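Local coordinates for Mgp-operon protein 3 (Mycoplasma pneumoniae, PDB 6RJ1) that probably serves as a surface adhesin of this human pathogen, taking part in its attachment to host cells, most likely through sugars, at residues A[177-182]-A[771-776]; A[498-503]-A[533-538]. All coordinates share one frame; numbering follows the deposited sequence.

Interaction 1. Residues A[177-182]-A[771-776]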
loop_
_atom_site.group_PDB
_atom_site.type_symbol
_atom_site.label_atom_id
_atom_site.label_comp_id
_atom_site.label_asym_id
_atom_site.label_seq_id
_atom_site.Cartn_x
_atom_site.Cartn_y
_atom_site.Cartn_z
ATOM N N ALA A 177 -2.980 7.490 -18.418
ATOM C CA ALA A 177 -4.227 7.231 -19.152
ATOM C C ALA A 177 -4.788 5.830 -18.853
ATOM O O ALA A 177 -6.006 5.625 -18.902
ATOM C CB ALA A 177 -4.011 7.405 -20.642
ATOM N N GLY A 178 -3.893 4.898 -18.519
ATOM C CA GLY A 178 -4.247 3.544 -18.119
ATOM C C GLY A 178 -5.025 3.559 -16.817
ATOM O O GLY A 178 -5.897 2.722 -16.626
ATOM N N LEU A 179 -4.743 4.521 -15.914
ATOM C CA LEU A 179 -5.468 4.652 -14.648
ATOM C C LEU A 179 -6.824 5.364 -14.818
ATOM O O LEU A 179 -7.725 5.162 -13.998
ATOM C CB LEU A 179 -4.616 5.387 -13.593
ATOM C CG LEU A 179 -3.586 4.606 -12.753
ATOM C CD1 LEU A 179 -3.898 3.104 -12.642
ATOM C CD2 LEU A 179 -2.197 4.861 -13.216
ATOM N N ALA A 180 -6.955 6.201 -15.871
ATOM C CA ALA A 180 -8.143 7.009 -16.177
ATOM C C ALA A 180 -9.382 6.201 -16.577
ATOM O O ALA A 180 -9.365 5.497 -17.583
ATOM C CB ALA A 180 -7.817 8.046 -17.248
ATOM N N ARG A 181 -10.463 6.332 -15.799
ATOM C CA ARG A 181 -11.746 5.663 -16.016
ATOM C C ARG A 181 -12.796 6.736 -16.301
ATOM O O ARG A 181 -12.800 7.764 -15.623
ATOM C CB ARG A 181 -12.133 4.882 -14.739
ATOM C CG ARG A 181 -12.053 3.350 -14.803
ATOM C CD ARG A 181 -10.718 2.742 -15.220
ATOM N NE ARG A 181 -9.638 2.878 -14.242
ATOM C CZ ARG A 181 -9.072 1.855 -13.602
ATOM N NH1 ARG A 181 -8.062 2.063 -12.773
ATOM N NH2 ARG A 181 -9.509 0.617 -13.794
ATOM N N VAL A 182 -13.696 6.504 -17.280
ATOM C CA VAL A 182 -14.766 7.451 -17.626
ATOM C C VAL A 182 -15.615 7.780 -16.389
ATOM O O VAL A 182 -15.991 6.881 -15.636
ATOM C CB VAL A 182 -15.613 7.013 -18.857
ATOM C CG1 VAL A 182 -16.752 7.994 -19.133
ATOM C CG2 VAL A 182 -14.731 6.864 -20.098
ATOM N N PHE A 771 8.414 4.845 -12.052
ATOM C CA PHE A 771 7.001 4.695 -12.394
ATOM C C PHE A 771 6.635 5.499 -13.625
ATOM O O PHE A 771 6.973 6.678 -13.696
ATOM C CB PHE A 771 6.110 5.128 -11.226
ATOM C CG PHE A 771 6.290 4.358 -9.940
ATOM C CD1 PHE A 771 5.681 3.120 -9.759
ATOM C CD2 PHE A 771 6.996 4.907 -8.877
ATOM C CE1 PHE A 771 5.802 2.432 -8.548
ATOM C CE2 PHE A 771 7.126 4.215 -7.668
ATOM C CZ PHE A 771 6.517 2.988 -7.508
ATOM N N ALA A 772 5.908 4.876 -14.580
ATOM C CA ALA A 772 5.434 5.534 -15.802
ATOM C C ALA A 772 4.307 6.524 -15.483
ATOM O O ALA A 772 4.042 7.421 -16.286
ATOM C CB ALA A 772 4.959 4.504 -16.809
ATOM N N ASN A 773 3.645 6.356 -14.318
ATOM C CA ASN A 773 2.576 7.237 -13.848
ATOM C C ASN A 773 3.132 8.292 -12.881
ATOM O O ASN A 773 4.158 8.058 -12.239
ATOM C CB ASN A 773 1.450 6.423 -13.185
ATOM C CG ASN A 773 1.657 6.156 -11.714
ATOM O OD1 ASN A 773 1.242 6.939 -10.856
ATOM N ND2 ASN A 773 2.314 5.056 -11.387
ATOM N N SER A 774 2.426 9.432 -12.756
ATOM C CA SER A 774 2.757 10.542 -11.848
ATOM C C SER A 774 1.511 10.874 -11.024
ATOM O O SER A 774 1.308 12.024 -10.622
ATOM C CB SER A 774 3.198 11.765 -12.653
ATOM O OG SER A 774 2.152 12.191 -13.508
ATOM N N LEU A 775 0.681 9.845 -10.782
ATOM C CA LEU A 775 -0.619 9.940 -10.146
ATOM C C LEU A 775 -0.699 9.239 -8.801
ATOM O O LEU A 775 -1.358 9.748 -7.889
ATOM C CB LEU A 775 -1.634 9.290 -11.114
ATOM C CG LEU A 775 -3.053 9.859 -11.333
ATOM C CD1 LEU A 775 -4.094 8.805 -11.083
ATOM C CD2 LEU A 775 -3.333 11.122 -10.555
ATOM N N LEU A 776 -0.089 8.049 -8.693
ATOM C CA LEU A 776 -0.188 7.211 -7.503
ATOM C C LEU A 776 1.019 7.277 -6.617
ATOM O O LEU A 776 2.150 7.166 -7.100
ATOM C CB LEU A 776 -0.489 5.746 -7.884
ATOM C CG LEU A 776 -1.532 5.515 -8.974
ATOM C CD1 LEU A 776 -1.473 4.110 -9.486
ATOM C CD2 LEU A 776 -2.935 5.877 -8.505
#
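L179 of the short helix 176-179 packs against N773, L775 and L776 of the loop that leads into strand 779-786, in which N773 forms an Asx turn. CB of L179 lies 4.3 Å from CD1 of L775, the closest approach of these two leucines. One bond further, CG of L179 meets CD1 of L776 at 3.9 Å. The two methyls then part: CD1 stays near CD1 of L776, while CD2 of L179 touches that same methyl at 3.9 Å and also the CB of N773 at 4.0 Å. L179 and L776 meet tip to tip. No hydrogen bond joins the segments. R181 NE donates to the carbonyl O of L179 at 3.0 Å, from above the carbonyl plane; NH1 of R181 also forms a salt bridge with E167. Across the contact, the backbone O atoms of N773 and L776 both accept from R806, and L775 also packs on helix 666-673. With chi1 at 87°, N773 turns its amide back over its own loop, where OD1 accepts from L775 N at 3.0 Å and, nearly straight, from L776 N at 2.8 Å.

Interaction 2. Residues A[498-503]-A[533-538]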
loop_
_atom_site.group_PDB
_atom_site.type_symbol
_atom_site.label_atom_id
_atom_site.label_comp_id
_atom_site.label_asym_id
_atom_site.label_seq_id
_atom_site.Cartn_x
_atom_site.Cartn_y
_atom_site.Cartn_z
ATOM N N LEU A 498 -8.654 0.669 12.947
ATOM C CA LEU A 498 -7.518 1.539 13.221
ATOM C C LEU A 498 -8.007 2.930 13.589
ATOM O O LEU A 498 -9.157 3.286 13.307
ATOM C CB LEU A 498 -6.579 1.620 11.995
ATOM C CG LEU A 498 -5.992 0.299 11.464
ATOM C CD1 LEU A 498 -5.151 0.527 10.254
ATOM C CD2 LEU A 498 -5.155 -0.422 12.511
ATOM N N ASN A 499 -7.145 3.694 14.262
ATOM C CA ASN A 499 -7.418 5.079 14.599
ATOM C C ASN A 499 -6.934 5.873 13.390
ATOM O O ASN A 499 -5.785 5.724 12.965
ATOM C CB ASN A 499 -6.686 5.487 15.872
ATOM C CG ASN A 499 -6.980 6.879 16.381
ATOM O OD1 ASN A 499 -7.567 7.734 15.708
ATOM N ND2 ASN A 499 -6.564 7.137 17.598
ATOM N N TRP A 500 -7.844 6.647 12.793
ATOM C CA TRP A 500 -7.594 7.448 11.600
ATOM C C TRP A 500 -7.212 8.892 11.954
ATOM O O TRP A 500 -6.951 9.706 11.067
ATOM C CB TRP A 500 -8.805 7.354 10.650
ATOM C CG TRP A 500 -8.978 5.965 10.101
ATOM C CD1 TRP A 500 -9.576 4.902 10.719
ATOM C CD2 TRP A 500 -8.475 5.473 8.855
ATOM N NE1 TRP A 500 -9.476 3.776 9.933
ATOM C CE2 TRP A 500 -8.802 4.099 8.782
ATOM C CE3 TRP A 500 -7.795 6.067 7.777
ATOM C CZ2 TRP A 500 -8.450 3.304 7.682
ATOM C CZ3 TRP A 500 -7.456 5.280 6.687
ATOM C CH2 TRP A 500 -7.767 3.912 6.654
ATOM N N GLY A 501 -7.132 9.165 13.254
ATOM C CA GLY A 501 -6.777 10.468 13.797
ATOM C C GLY A 501 -7.934 11.074 14.549
ATOM O O GLY A 501 -7.790 11.479 15.703
ATOM N N THR A 502 -9.090 11.156 13.875
ATOM C CA THR A 502 -10.356 11.666 14.410
ATOM C C THR A 502 -11.452 10.666 14.040
ATOM O O THR A 502 -11.269 9.873 13.109
ATOM C CB THR A 502 -10.679 13.084 13.867
ATOM O OG1 THR A 502 -10.684 13.074 12.438
ATOM C CG2 THR A 502 -9.726 14.153 14.375
ATOM N N ASP A 503 -12.599 10.714 14.746
ATOM C CA ASP A 503 -13.731 9.838 14.437
ATOM C C ASP A 503 -14.314 10.200 13.065
ATOM O O ASP A 503 -14.770 9.314 12.334
ATOM C CB ASP A 503 -14.812 9.895 15.527
ATOM C CG ASP A 503 -15.918 8.863 15.345
ATOM O OD1 ASP A 503 -15.590 7.648 15.206
ATOM O OD2 ASP A 503 -17.109 9.265 15.342
ATOM N N LEU A 533 -18.046 -4.089 8.638
ATOM C CA LEU A 533 -16.602 -4.260 8.561
ATOM C C LEU A 533 -15.913 -2.922 8.255
ATOM O O LEU A 533 -16.588 -1.949 7.902
ATOM C CB LEU A 533 -16.240 -5.364 7.555
ATOM C CG LEU A 533 -16.801 -6.770 7.880
ATOM C CD1 LEU A 533 -16.815 -7.646 6.663
ATOM C CD2 LEU A 533 -16.050 -7.451 9.027
ATOM N N THR A 534 -14.592 -2.843 8.467
ATOM C CA THR A 534 -13.850 -1.603 8.263
ATOM C C THR A 534 -12.952 -1.727 7.007
ATOM O O THR A 534 -13.195 -2.608 6.167
ATOM C CB THR A 534 -13.136 -1.176 9.577
ATOM O OG1 THR A 534 -12.597 0.138 9.426
ATOM C CG2 THR A 534 -12.044 -2.160 10.043
ATOM N N GLN A 535 -11.952 -0.817 6.869
ATOM C CA GLN A 535 -11.018 -0.766 5.747
ATOM C C GLN A 535 -10.382 -2.151 5.496
ATOM O O GLN A 535 -9.792 -2.730 6.408
ATOM C CB GLN A 535 -9.985 0.379 5.923
ATOM C CG GLN A 535 -8.903 0.497 4.836
ATOM C CD GLN A 535 -9.394 0.709 3.435
ATOM O OE1 GLN A 535 -10.391 1.402 3.185
ATOM N NE2 GLN A 535 -8.680 0.137 2.482
ATOM N N PRO A 536 -10.583 -2.719 4.283
ATOM C CA PRO A 536 -10.107 -4.082 4.020
ATOM C C PRO A 536 -8.670 -4.256 3.528
ATOM O O PRO A 536 -8.133 -5.345 3.665
ATOM C CB PRO A 536 -11.066 -4.543 2.928
ATOM C CG PRO A 536 -11.262 -3.306 2.116
ATOM C CD PRO A 536 -11.344 -2.196 3.128
ATOM N N ALA A 537 -8.097 -3.259 2.852
ATOM C CA ALA A 537 -6.791 -3.428 2.236
ATOM C C ALA A 537 -5.810 -2.303 2.473
ATOM O O ALA A 537 -6.194 -1.144 2.658
ATOM C CB ALA A 537 -6.956 -3.671 0.744
ATOM N N TYR A 538 -4.518 -2.675 2.450
ATOM C CA TYR A 538 -3.394 -1.768 2.631
ATOM C C TYR A 538 -2.228 -2.141 1.724
ATOM O O TYR A 538 -2.050 -3.315 1.393
ATOM C CB TYR A 538 -2.949 -1.757 4.114
ATOM C CG TYR A 538 -4.001 -1.203 5.056
ATOM C CD1 TYR A 538 -4.141 0.169 5.246
ATOM C CD2 TYR A 538 -4.898 -2.049 5.710
ATOM C CE1 TYR A 538 -5.142 0.685 6.067
ATOM C CE2 TYR A 538 -5.904 -1.544 6.529
ATOM C CZ TYR A 538 -6.015 -0.178 6.715
ATOM O OH TYR A 538 -7.008 0.309 7.530
HETATM O O HOH W 1 -9.851 0.871 10.279
#
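L498 and W500 close on the phenol end of Y538. CD1 of L498 lies 3.3 Å from OH and 3.7 Å from CZ of Y538, while W500, coming from the opposite direction to the tyrosine, brings CZ2 to 3.3 Å from the same OH. CH2 of W500 sits at the edge of the Y538 ring, near its plane, 4.2 Å from CE1. Separately, Q535 crosses the indole at about a right angle, its CB 3.7 Å from CZ2 of W500. The chain of Q535 then bends at chi2 (59°), and the amide turns back to its own segment. Both segments belong to the MgpC adhesin region, assigned to the beta-propeller clan: the first leaves strand 496-498 for helix 503-511, the second enters strand 538-546, and V695 of strand 693-699 packs on L498, W500 and Y538 alike. A water links the two segments by hydrogen bonds. It accepts from L498 N and, in the indole plane, from W500 NE1, and donates to T534 OG1 at 3.0 Å; that hydroxyl is also hydrogen-bonded to E510. Within the segments, N499 OD1 accepts from G501 N in an Asx turn, and Q535 NE2 donates to A537 O at 2.8 Å, on a carbonyl lone pair.

From the N terminus the chain first passes 177-182, on helix 176-179, whose partner comes 589 residues later. Within that span, 498-503 follows strand 496-498, and after helix 503-511 the chain returns at 533-538 to close interaction 2, a local loop of about 30 residues. Only at 771-776, ahead of strand 779-786, does interaction 1 close the long loop, so interaction 2 is nested inside it and the two do not cross. Their centres are 25 Å apart, with nearest atoms about 13 Å apart. Interaction 1 ties an early helix to a late loop, whereas interaction 2 joins the exit of strand 496-498 to the entry of strand 538-546, two strands of the same mixed sheet.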